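Local coordinates for probable GTP-binding protein EngB (Pyrococcus horikoshii, PDB 2CXX) that binds guanine nucleotides as a probable EngB-family GTPase and is probably needed for normal cell division and septation, at residues E66-K69 against D70-H74. Residues are numbered along the deposited sequence; the frame is centred on the assembly and turned at random.
Sequences ERIK and DEIVH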
ATOM      1  N   GLU A  66      -1.959  15.036   8.288  1.00 19.91           N
ATOM      2  CA  GLU A  66      -0.931  14.615   9.252  1.00 19.99           C
ATOM      3  C   GLU A  66      -1.552  13.856  10.416  1.00 19.00           C
ATOM      4  O   GLU A  66      -0.960  12.885  10.926  1.00 17.61           O
ATOM      5  CB  GLU A  66      -0.145  15.803   9.832  1.00 22.18           C
ATOM      6  CG  GLU A  66       0.977  15.330  10.764  1.00 25.77           C
ATOM      7  CD  GLU A  66       1.952  16.399  11.198  1.00 29.51           C
ATOM      8  OE1 GLU A  66       2.410  17.188  10.334  1.00 31.57           O
ATOM      9  OE2 GLU A  66       2.300  16.424  12.408  1.00 30.90           O
ATOM     10  N   ARG A  67      -2.730  14.276  10.848  1.00 17.39           N
ATOM     11  CA  ARG A  67      -3.362  13.590  11.979  1.00 18.90           C
ATOM     12  C   ARG A  67      -3.688  12.147  11.616  1.00 17.62           C
ATOM     13  O   ARG A  67      -3.533  11.236  12.423  1.00 15.48           O
ATOM     14  CB  ARG A  67      -4.666  14.254  12.421  1.00 19.97           C
ATOM     15  CG  ARG A  67      -5.519  13.215  13.130  1.00 24.85           C
ATOM     16  CD  ARG A  67      -6.544  13.692  14.097  1.00 27.60           C
ATOM     17  NE  ARG A  67      -7.680  14.327  13.469  1.00 33.26           N
ATOM     18  CZ  ARG A  67      -8.927  14.199  13.918  1.00 35.25           C
ATOM     19  NH1 ARG A  67      -9.198  13.440  14.984  1.00 34.63           N
ATOM     20  NH2 ARG A  67      -9.906  14.867  13.320  1.00 38.32           N
ATOM     21  N   ILE A  68      -4.179  11.976  10.406  1.00 16.46           N
ATOM     22  CA  ILE A  68      -4.510  10.652   9.899  1.00 17.12           C
ATOM     23  C   ILE A  68      -3.260   9.789   9.865  1.00 16.71           C
ATOM     24  O   ILE A  68      -3.290   8.624  10.287  1.00 16.59           O
ATOM     25  CB  ILE A  68      -5.079  10.783   8.478  1.00 16.92           C
ATOM     26  CG1 ILE A  68      -6.470  11.373   8.564  1.00 17.88           C
ATOM     27  CG2 ILE A  68      -5.178   9.401   7.787  1.00 17.75           C
ATOM     28  CD1 ILE A  68      -7.138  11.600   7.190  1.00 21.33           C
ATOM     29  N   LYS A  69      -2.174  10.340   9.328  1.00 16.02           N
ATOM     30  CA  LYS A  69      -0.930   9.611   9.251  1.00 16.34           C
ATOM     31  C   LYS A  69      -0.496   9.170  10.655  1.00 17.19           C
ATOM     32  O   LYS A  69      -0.041   8.033  10.834  1.00 16.63           O
ATOM     33  CB  LYS A  69       0.134  10.472   8.588  1.00 18.42           C
ATOM     34  CG  LYS A  69       1.499   9.846   8.675  1.00 20.02           C
ATOM     35  CD  LYS A  69       2.543  10.889   8.386  1.00 26.26           C
ATOM     36  CE  LYS A  69       3.968  10.430   8.709  1.00 27.16           C
ATOM     37  NZ  LYS A  69       4.892  11.384   8.025  1.00 28.57           N
ATOM     38  N   ASP A  70      -0.659  10.049  11.653  1.00 15.41           N
ATOM     39  CA  ASP A  70      -0.303   9.721  13.046  1.00 17.02           C
ATOM     40  C   ASP A  70      -1.130   8.592  13.606  1.00 15.24           C
ATOM     41  O   ASP A  70      -0.615   7.764  14.334  1.00 15.42           O
ATOM     42  CB  ASP A  70      -0.510  10.915  14.017  1.00 18.60           C
ATOM     43  CG  ASP A  70       0.505  12.033  13.802  1.00 19.44           C
ATOM     44  OD1 ASP A  70       1.571  11.820  13.161  1.00 20.79           O
ATOM     45  OD2 ASP A  70       0.205  13.144  14.292  1.00 22.32           O
ATOM     46  N   GLU A  71      -2.401   8.577  13.249  1.00 15.70           N
ATOM     47  CA  GLU A  71      -3.341   7.568  13.701  1.00 15.15           C
ATOM     48  C   GLU A  71      -2.984   6.184  13.134  1.00 14.50           C
ATOM     49  O   GLU A  71      -3.066   5.190  13.856  1.00 13.92           O
ATOM     50  CB  GLU A  71      -4.746   7.999  13.277  1.00 16.71           C
ATOM     51  CG  GLU A  71      -5.226   9.167  14.164  1.00 19.77           C
ATOM     52  CD  GLU A  71      -6.438   9.906  13.612  1.00 23.06           C
ATOM     53  OE1 GLU A  71      -7.079  10.655  14.384  1.00 24.93           O
ATOM     54  OE2 GLU A  71      -6.744   9.752  12.414  1.00 24.69           O
ATOM     55  N   ILE A  72      -2.588   6.164  11.858  1.00 13.12           N
ATOM     56  CA  ILE A  72      -2.186   4.938  11.136  1.00 12.50           C
ATOM     57  C   ILE A  72      -0.909   4.436  11.799  1.00 13.30           C
ATOM     58  O   ILE A  72      -0.780   3.245  12.071  1.00 13.83           O
ATOM     59  CB  ILE A  72      -1.936   5.236   9.602  1.00 11.14           C
ATOM     60  CG1 ILE A  72      -3.260   5.613   8.951  1.00 12.30           C
ATOM     61  CG2 ILE A  72      -1.246   4.001   8.863  1.00 10.82           C
ATOM     62  CD1 ILE A  72      -3.119   6.118   7.552  1.00 12.68           C
ATOM     63  N   VAL A  73       0.032   5.330  12.054  1.00 13.36           N
ATOM     64  CA  VAL A  73       1.316   4.978  12.698  1.00 13.46           C
ATOM     65  C   VAL A  73       1.058   4.368  14.064  1.00 14.54           C
ATOM     66  O   VAL A  73       1.613   3.310  14.414  1.00 13.65           O
ATOM     67  CB  VAL A  73       2.206   6.266  12.860  1.00 13.91           C
ATOM     68  CG1 VAL A  73       3.269   5.995  13.910  1.00 15.25           C
ATOM     69  CG2 VAL A  73       2.859   6.658  11.472  1.00 14.66           C
ATOM     70  N   HIS A  74       0.199   5.011  14.839  1.00 14.97           N
ATOM     71  CA  HIS A  74      -0.111   4.528  16.170  1.00 17.38           C
ATOM     72  C   HIS A  74      -0.808   3.149  16.118  1.00 16.53           C
ATOM     73  O   HIS A  74      -0.450   2.249  16.835  1.00 15.69           O
ATOM     74  CB  HIS A  74      -0.951   5.571  16.929  1.00 22.45           C
ATOM     75  CG  HIS A  74      -1.065   5.285  18.400  1.00 28.05           C
ATOM     76  ND1 HIS A  74       0.039   5.122  19.205  1.00 30.44           N
ATOM     77  CD2 HIS A  74      -2.140   4.993  19.179  1.00 31.09           C
ATOM     78  CE1 HIS A  74      -0.345   4.734  20.412  1.00 32.10           C
ATOM     79  NE2 HIS A  74      -1.662   4.648  20.422  1.00 30.66           N
TER
HETATM   80  O   HOH W   1      -0.399  15.655  14.112  1.00 24.86           O
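R67 and E71, one helical turn apart, meet in a loose i to i+4 salt bridge, with NH1 of R67 3.6 Å from OE1 of E71. The arginine leaves the helix with CG anti to its own backbone nitrogen (chi1 156°); this and the near-extended chi2 lay CG and CD beside the glutamate, and the bend at chi3 then swings NE away from OE1. OE1 of E71 therefore lies only 3.1 Å from CD of R67, and its carboxylate is turned 58° from the guanidinium plane, so the pair attracts by charge and methylene packing, not through a flat two-pronged bond. An alanine in place of E71 would probably leave the R67 guanidinium without this counter-charge and freer to swing, a loss felt the more because R36 brings a like charge close to it.

Next to this pair round the helix, E66 and D70 are both acidic, and their OE2 and OD2 atoms stay 4.3 Å apart. A water that donates to both carboxylates probably eases their repulsion, closely to OD2 of D70 (2.6 Å) and at a longer 3.3 Å to OE2 of E66. K69 stretches its extended chain to a salt bridge with E113 on helix 110-120.

The inward side is apolar: CG2 of I68 packs on CD1 of I72 at 3.9 Å, and these branched chains also touch R36 and P52 (I68) and M51 and F54 (I72). Backbone bonds from D70, E71, I72 and V73 to the carbonyls four residues earlier hold the spacing. Such i to i+4 pairing on an amphipathic alpha-helix, polar outside and apolar inside, is seen here in helix 62-79, which follows the predicted GTP-binding segment D50-G53 of the P-loop GTPase fold.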